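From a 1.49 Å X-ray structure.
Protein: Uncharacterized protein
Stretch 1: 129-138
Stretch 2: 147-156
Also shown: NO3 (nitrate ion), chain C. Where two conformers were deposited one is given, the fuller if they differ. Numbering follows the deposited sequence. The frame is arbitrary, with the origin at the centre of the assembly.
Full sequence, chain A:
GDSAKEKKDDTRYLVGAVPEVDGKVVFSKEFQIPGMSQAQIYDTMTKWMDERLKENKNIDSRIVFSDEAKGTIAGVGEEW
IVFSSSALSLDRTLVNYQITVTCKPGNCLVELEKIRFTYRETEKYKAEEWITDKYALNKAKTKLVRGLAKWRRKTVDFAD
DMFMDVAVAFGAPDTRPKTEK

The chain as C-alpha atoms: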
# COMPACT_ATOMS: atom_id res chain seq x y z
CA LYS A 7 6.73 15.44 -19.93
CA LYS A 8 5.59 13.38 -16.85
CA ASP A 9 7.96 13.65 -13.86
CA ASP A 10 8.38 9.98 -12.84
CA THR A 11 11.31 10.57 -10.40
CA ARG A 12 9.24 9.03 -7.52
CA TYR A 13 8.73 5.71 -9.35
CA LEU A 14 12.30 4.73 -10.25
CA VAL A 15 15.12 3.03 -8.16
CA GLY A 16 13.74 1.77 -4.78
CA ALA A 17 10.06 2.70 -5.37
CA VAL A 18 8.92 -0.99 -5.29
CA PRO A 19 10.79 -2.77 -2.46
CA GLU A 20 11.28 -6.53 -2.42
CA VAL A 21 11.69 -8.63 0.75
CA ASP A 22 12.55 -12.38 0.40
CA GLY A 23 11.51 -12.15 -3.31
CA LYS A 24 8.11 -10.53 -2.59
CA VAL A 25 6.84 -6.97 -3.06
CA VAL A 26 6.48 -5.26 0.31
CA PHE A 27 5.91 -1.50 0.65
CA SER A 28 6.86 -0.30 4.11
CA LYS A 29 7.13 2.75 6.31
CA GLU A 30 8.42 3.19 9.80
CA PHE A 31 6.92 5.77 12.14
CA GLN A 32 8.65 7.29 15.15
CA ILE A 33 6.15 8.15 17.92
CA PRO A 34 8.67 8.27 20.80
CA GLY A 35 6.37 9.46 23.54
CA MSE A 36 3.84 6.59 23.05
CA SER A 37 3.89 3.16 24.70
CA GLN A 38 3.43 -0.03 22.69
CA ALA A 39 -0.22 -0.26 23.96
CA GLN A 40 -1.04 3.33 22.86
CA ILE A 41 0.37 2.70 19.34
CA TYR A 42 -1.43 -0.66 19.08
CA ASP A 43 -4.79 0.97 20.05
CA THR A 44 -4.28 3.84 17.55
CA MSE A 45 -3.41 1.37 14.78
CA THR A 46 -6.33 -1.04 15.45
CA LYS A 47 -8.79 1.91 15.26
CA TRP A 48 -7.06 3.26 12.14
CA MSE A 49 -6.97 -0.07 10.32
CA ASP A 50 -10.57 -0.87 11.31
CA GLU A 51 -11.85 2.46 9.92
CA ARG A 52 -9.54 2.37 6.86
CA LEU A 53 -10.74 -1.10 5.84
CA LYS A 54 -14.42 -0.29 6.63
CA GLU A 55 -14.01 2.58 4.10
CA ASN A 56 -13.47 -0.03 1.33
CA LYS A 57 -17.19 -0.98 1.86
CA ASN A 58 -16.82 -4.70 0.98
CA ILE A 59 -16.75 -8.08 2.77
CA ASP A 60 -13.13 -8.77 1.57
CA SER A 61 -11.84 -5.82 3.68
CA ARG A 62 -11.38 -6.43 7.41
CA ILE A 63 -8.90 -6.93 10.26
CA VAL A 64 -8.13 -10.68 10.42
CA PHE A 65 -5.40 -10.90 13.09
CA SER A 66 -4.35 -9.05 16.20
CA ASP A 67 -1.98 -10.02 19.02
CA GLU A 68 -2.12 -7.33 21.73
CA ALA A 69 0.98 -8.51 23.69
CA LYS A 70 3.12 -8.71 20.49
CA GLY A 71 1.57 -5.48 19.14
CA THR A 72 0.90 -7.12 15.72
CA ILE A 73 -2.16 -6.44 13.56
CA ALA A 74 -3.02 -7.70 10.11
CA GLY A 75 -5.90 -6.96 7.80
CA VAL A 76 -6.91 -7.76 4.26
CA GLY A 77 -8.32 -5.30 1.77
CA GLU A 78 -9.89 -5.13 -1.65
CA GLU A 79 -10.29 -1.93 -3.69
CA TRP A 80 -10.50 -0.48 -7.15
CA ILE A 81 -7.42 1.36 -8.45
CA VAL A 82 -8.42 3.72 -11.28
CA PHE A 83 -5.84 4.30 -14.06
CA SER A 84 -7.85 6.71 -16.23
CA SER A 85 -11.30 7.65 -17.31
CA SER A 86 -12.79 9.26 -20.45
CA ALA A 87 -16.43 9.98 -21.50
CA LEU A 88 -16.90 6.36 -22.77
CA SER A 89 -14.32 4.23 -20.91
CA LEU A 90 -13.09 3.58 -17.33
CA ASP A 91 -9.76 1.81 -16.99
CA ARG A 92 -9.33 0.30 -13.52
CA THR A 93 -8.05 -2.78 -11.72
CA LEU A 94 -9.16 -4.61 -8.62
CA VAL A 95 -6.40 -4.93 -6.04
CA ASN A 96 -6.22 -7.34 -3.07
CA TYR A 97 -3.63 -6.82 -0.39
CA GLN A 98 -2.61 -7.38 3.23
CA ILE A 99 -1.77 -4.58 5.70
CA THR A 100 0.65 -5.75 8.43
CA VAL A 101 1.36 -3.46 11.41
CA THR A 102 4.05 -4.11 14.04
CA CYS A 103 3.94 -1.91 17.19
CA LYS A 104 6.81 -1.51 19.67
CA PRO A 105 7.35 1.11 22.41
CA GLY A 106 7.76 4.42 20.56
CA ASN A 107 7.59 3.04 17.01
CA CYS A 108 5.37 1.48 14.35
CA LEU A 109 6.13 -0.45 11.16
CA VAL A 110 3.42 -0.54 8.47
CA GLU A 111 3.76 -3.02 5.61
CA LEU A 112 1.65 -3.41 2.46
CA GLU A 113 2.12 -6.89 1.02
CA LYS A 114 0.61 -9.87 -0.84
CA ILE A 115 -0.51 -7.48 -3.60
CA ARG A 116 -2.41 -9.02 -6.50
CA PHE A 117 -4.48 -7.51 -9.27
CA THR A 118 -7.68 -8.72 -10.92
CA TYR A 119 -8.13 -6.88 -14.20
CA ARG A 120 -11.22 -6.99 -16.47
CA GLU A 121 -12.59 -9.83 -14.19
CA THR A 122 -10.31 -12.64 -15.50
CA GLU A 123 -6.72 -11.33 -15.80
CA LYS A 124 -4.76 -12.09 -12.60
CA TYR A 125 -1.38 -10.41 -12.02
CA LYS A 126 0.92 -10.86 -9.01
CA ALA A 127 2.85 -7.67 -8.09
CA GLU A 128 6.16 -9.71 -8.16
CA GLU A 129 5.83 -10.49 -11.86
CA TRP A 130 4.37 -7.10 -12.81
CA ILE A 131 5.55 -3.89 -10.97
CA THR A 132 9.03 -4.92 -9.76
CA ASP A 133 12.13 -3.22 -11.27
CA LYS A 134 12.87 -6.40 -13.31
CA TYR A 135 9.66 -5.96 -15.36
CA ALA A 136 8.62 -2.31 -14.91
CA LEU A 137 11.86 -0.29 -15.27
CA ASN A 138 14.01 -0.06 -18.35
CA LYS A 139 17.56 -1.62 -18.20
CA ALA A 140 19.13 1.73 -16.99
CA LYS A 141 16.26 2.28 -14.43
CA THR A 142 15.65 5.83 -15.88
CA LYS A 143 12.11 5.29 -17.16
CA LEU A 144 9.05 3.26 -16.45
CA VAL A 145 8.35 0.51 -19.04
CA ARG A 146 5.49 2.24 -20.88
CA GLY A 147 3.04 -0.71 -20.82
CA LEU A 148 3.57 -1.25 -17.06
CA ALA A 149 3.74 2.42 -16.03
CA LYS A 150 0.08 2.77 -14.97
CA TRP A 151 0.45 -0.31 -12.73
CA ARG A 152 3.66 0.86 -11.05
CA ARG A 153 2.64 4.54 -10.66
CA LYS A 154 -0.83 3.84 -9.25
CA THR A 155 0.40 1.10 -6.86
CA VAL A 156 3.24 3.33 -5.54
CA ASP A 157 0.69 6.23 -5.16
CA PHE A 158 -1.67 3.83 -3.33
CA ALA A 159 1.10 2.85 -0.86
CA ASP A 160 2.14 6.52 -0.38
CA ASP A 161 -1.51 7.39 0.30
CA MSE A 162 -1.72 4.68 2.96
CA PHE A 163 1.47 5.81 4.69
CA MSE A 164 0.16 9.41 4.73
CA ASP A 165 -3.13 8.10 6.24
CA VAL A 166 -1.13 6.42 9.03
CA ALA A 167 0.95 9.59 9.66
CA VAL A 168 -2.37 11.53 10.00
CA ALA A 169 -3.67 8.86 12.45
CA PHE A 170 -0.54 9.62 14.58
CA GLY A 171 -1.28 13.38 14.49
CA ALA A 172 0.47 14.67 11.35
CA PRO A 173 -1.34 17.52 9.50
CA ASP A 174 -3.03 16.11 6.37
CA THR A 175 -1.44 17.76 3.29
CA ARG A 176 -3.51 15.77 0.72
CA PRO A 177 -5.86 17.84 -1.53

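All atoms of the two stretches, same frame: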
# COMPACT_ATOMS: atom_id res chain seq x y z
N GLU A 129 5.55 -10.20 -10.45
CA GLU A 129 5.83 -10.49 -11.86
C GLU A 129 5.32 -9.35 -12.73
O GLU A 129 5.22 -9.52 -13.96
CB GLU A 129 5.17 -11.83 -12.30
CG GLU A 129 5.02 -12.90 -11.21
CD GLU A 129 6.28 -13.44 -10.57
OE1 GLU A 129 7.34 -13.47 -11.23
OE2 GLU A 129 6.18 -13.89 -9.40
N TRP A 130 5.00 -8.18 -12.10
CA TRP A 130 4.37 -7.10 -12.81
C TRP A 130 4.95 -5.69 -12.55
O TRP A 130 5.25 -4.97 -13.51
CB TRP A 130 2.89 -7.13 -12.40
CG TRP A 130 1.94 -6.67 -13.46
CD1 TRP A 130 1.01 -5.69 -13.34
CD2 TRP A 130 1.84 -7.16 -14.81
NE1 TRP A 130 0.31 -5.55 -14.52
CE2 TRP A 130 0.81 -6.44 -15.44
CE3 TRP A 130 2.52 -8.16 -15.55
CZ2 TRP A 130 0.46 -6.64 -16.79
CZ3 TRP A 130 2.17 -8.36 -16.88
CH2 TRP A 130 1.15 -7.60 -17.49
N ILE A 131 5.10 -5.27 -11.27
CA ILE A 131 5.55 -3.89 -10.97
C ILE A 131 6.97 -3.80 -10.40
O ILE A 131 7.41 -2.70 -10.07
CB ILE A 131 4.55 -3.16 -10.02
CG1 ILE A 131 4.41 -3.86 -8.63
CG2 ILE A 131 3.19 -3.01 -10.71
CD1 ILE A 131 3.69 -2.99 -7.60
N THR A 132 7.65 -4.92 -10.25
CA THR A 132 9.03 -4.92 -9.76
C THR A 132 9.97 -4.30 -10.79
O THR A 132 9.63 -4.24 -11.99
CB THR A 132 9.49 -6.34 -9.46
OG1 THR A 132 9.23 -7.16 -10.61
CG2 THR A 132 8.81 -6.92 -8.22
N ASP A 133 11.15 -3.84 -10.35
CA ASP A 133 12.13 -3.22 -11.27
C ASP A 133 12.41 -4.10 -12.49
O ASP A 133 12.51 -3.59 -13.61
CB ASP A 133 13.46 -2.97 -10.54
CG ASP A 133 13.45 -1.90 -9.47
OD1 ASP A 133 12.35 -1.33 -9.20
OD2 ASP A 133 14.53 -1.60 -8.91
N LYS A 134 12.55 -5.42 -12.27
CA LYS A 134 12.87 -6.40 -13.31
C LYS A 134 11.94 -6.27 -14.51
O LYS A 134 12.39 -6.37 -15.66
CB LYS A 134 12.78 -7.83 -12.72
CG LYS A 134 13.23 -8.94 -13.66
CD LYS A 134 12.98 -10.30 -13.02
CE LYS A 134 13.13 -11.44 -14.00
NZ LYS A 134 12.89 -12.75 -13.35
N TYR A 135 10.64 -6.05 -14.27
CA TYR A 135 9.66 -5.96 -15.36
C TYR A 135 9.26 -4.54 -15.73
O TYR A 135 8.97 -4.30 -16.90
CB TYR A 135 8.39 -6.73 -14.97
CG TYR A 135 8.67 -8.19 -14.75
CD1 TYR A 135 8.85 -9.06 -15.83
CD2 TYR A 135 8.81 -8.71 -13.46
CE1 TYR A 135 9.18 -10.40 -15.63
CE2 TYR A 135 9.14 -10.05 -13.25
CZ TYR A 135 9.30 -10.89 -14.34
OH TYR A 135 9.62 -12.21 -14.14
N ALA A 136 9.23 -3.62 -14.74
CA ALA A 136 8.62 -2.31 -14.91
C ALA A 136 9.57 -1.12 -15.08
O ALA A 136 9.10 -0.00 -15.28
CB ALA A 136 7.68 -2.04 -13.75
N LEU A 137 10.88 -1.35 -14.98
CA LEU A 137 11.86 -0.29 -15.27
C LEU A 137 12.66 -0.71 -16.46
O LEU A 137 12.89 -1.92 -16.66
CB LEU A 137 12.81 -0.00 -14.09
CG LEU A 137 12.20 0.58 -12.84
CD1 LEU A 137 13.31 0.90 -11.84
CD2 LEU A 137 11.37 1.83 -13.13
N ASN A 138 13.12 0.27 -17.24
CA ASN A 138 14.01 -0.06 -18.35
C ASN A 138 15.37 -0.55 -17.76
O ASN A 138 15.56 -0.50 -16.53
CB ASN A 138 14.16 1.12 -19.32
CG ASN A 138 14.74 2.39 -18.71
OD1 ASN A 138 15.09 2.46 -17.51
ND2 ASN A 138 14.81 3.44 -19.53
N GLY A 147 4.21 0.15 -21.00
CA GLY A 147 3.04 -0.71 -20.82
C GLY A 147 2.74 -1.03 -19.36
O GLY A 147 1.60 -1.34 -19.01
N LEU A 148 3.76 -0.93 -18.49
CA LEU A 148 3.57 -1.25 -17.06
C LEU A 148 3.48 0.00 -16.19
O LEU A 148 3.24 -0.10 -14.98
CB LEU A 148 4.73 -2.15 -16.56
CG LEU A 148 4.64 -3.59 -17.15
CD1 LEU A 148 5.88 -4.40 -16.86
CD2 LEU A 148 3.46 -4.33 -16.59
N ALA A 149 3.67 1.19 -16.79
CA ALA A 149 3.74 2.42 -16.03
C ALA A 149 2.50 2.69 -15.19
O ALA A 149 2.65 3.07 -14.03
CB ALA A 149 4.02 3.60 -16.95
N LYS A 150 1.30 2.49 -15.74
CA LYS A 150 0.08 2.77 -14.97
C LYS A 150 0.01 1.89 -13.73
O LYS A 150 -0.42 2.36 -12.68
CB LYS A 150 -1.19 2.62 -15.83
CG LYS A 150 -1.53 1.19 -16.28
CD LYS A 150 -2.69 1.24 -17.28
CE LYS A 150 -3.17 -0.17 -17.57
NZ LYS A 150 -4.21 -0.19 -18.65
N TRP A 151 0.44 0.63 -13.84
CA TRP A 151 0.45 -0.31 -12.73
C TRP A 151 1.42 0.14 -11.63
O TRP A 151 1.05 0.17 -10.46
CB TRP A 151 0.86 -1.70 -13.23
CG TRP A 151 -0.10 -2.24 -14.25
CD1 TRP A 151 -0.02 -2.10 -15.60
CD2 TRP A 151 -1.33 -2.91 -13.98
NE1 TRP A 151 -1.12 -2.68 -16.20
CE2 TRP A 151 -1.94 -3.19 -15.22
CE3 TRP A 151 -1.95 -3.37 -12.81
CZ2 TRP A 151 -3.16 -3.88 -15.32
CZ3 TRP A 151 -3.16 -4.04 -12.90
CH2 TRP A 151 -3.76 -4.28 -14.15
N ARG A 152 2.65 0.48 -12.02
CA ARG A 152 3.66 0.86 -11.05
C ARG A 152 3.34 2.23 -10.42
O ARG A 152 3.41 2.36 -9.19
CB ARG A 152 5.04 0.84 -11.71
CG ARG A 152 6.15 1.25 -10.73
CD ARG A 152 7.46 0.59 -11.11
NE ARG A 152 8.62 1.16 -10.39
CZ ARG A 152 9.66 0.45 -9.97
NH1 ARG A 152 9.66 -0.88 -10.07
NH2 ARG A 152 10.69 1.05 -9.40
N ARG A 153 2.99 3.24 -11.24
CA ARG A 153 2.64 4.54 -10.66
C ARG A 153 1.48 4.44 -9.67
O ARG A 153 1.56 5.01 -8.57
CB ARG A 153 2.21 5.54 -11.74
CG ARG A 153 3.33 6.07 -12.59
CD ARG A 153 2.85 7.32 -13.34
NE ARG A 153 3.74 7.62 -14.46
CZ ARG A 153 3.53 7.26 -15.73
NH1 ARG A 153 2.41 6.62 -16.07
NH2 ARG A 153 4.41 7.56 -16.67
N LYS A 154 0.37 3.83 -10.09
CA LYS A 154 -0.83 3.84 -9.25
C LYS A 154 -0.64 2.98 -8.01
O LYS A 154 -1.22 3.33 -6.97
CB LYS A 154 -2.08 3.46 -10.06
CG LYS A 154 -2.41 4.49 -11.16
CD LYS A 154 -2.66 5.89 -10.64
CE LYS A 154 -3.21 6.83 -11.69
NZ LYS A 154 -2.14 7.57 -12.42
N THR A 155 0.18 1.91 -8.07
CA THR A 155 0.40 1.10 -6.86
C THR A 155 1.31 1.87 -5.88
O THR A 155 1.04 1.90 -4.67
CB THR A 155 0.96 -0.29 -7.17
OG1 THR A 155 0.10 -0.92 -8.13
CG2 THR A 155 1.05 -1.17 -5.90
N VAL A 156 2.37 2.51 -6.39
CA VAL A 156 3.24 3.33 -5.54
C VAL A 156 2.41 4.48 -4.91
O VAL A 156 2.54 4.73 -3.71
CB VAL A 156 4.49 3.86 -6.32
CG1 VAL A 156 5.26 4.93 -5.50
CG2 VAL A 156 5.43 2.71 -6.69
N NO3 C . -1.13 6.09 -15.31
O1 NO3 C . -0.72 5.96 -16.46
O2 NO3 C . -0.44 6.48 -14.40
O3 NO3 C . -2.39 5.75 -15.06

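The first stretch is mostly loop, with one short helical turn at 133-136; the second is helical from A149 onward and continues along the chain. T132 occupies the N-cap position of the short turn, and its carbonyl O accepts from A136 N at 2.8 Å. The backbones approach closely at two points: the CA atoms of I131 and R152 lie 5.1 Å apart, those of A136 and L148 5.6 Å. Together the stretches bury 573 Å².

R152 makes the polar link. Its chi1 to chi3 are all t, so the extended chain carries the guanidinium across to the first stretch, although its CA-to-CB bond points sideways. NH1 donates to I131 O at 2.9 Å (N-H...O angle 144°) and to D133 OD1 at 2.9 Å (146°); NH2 also reaches D133 OD1 at 2.9 Å (143°). The latter two bonds belong to a salt bridge, in which a single carboxylate oxygen serves both nitrogens. I131 O and D133 OD1 lie near the guanidinium plane, where its N-H groups point, while L137 CG covers one face. A136, small enough for this close approach, places CB 3.7 Å from R152 CD and 4.1 Å from L148 CB.

The apolar part centres on W130. L148 CD2 sits 3.7 Å from the centroid of the W130 six-membered ring, 15° off its normal, a CH-pi contact over the face. The W130 edge meets the W151 face: the five-membered rings have centroids 4.3 Å apart and planes at 75°, with W130 NE1 3.2 Å from W151 CD2.

Buried I131 extends this packing through its branched side chain: CG2 lies 3.7 Å from W151 CB, and CD1 3.6 Å from T155 CG2. T155 OG1 donates to W151 O at 2.7 Å, satisfying its hydroxyl within the helix while its methyl meets I131.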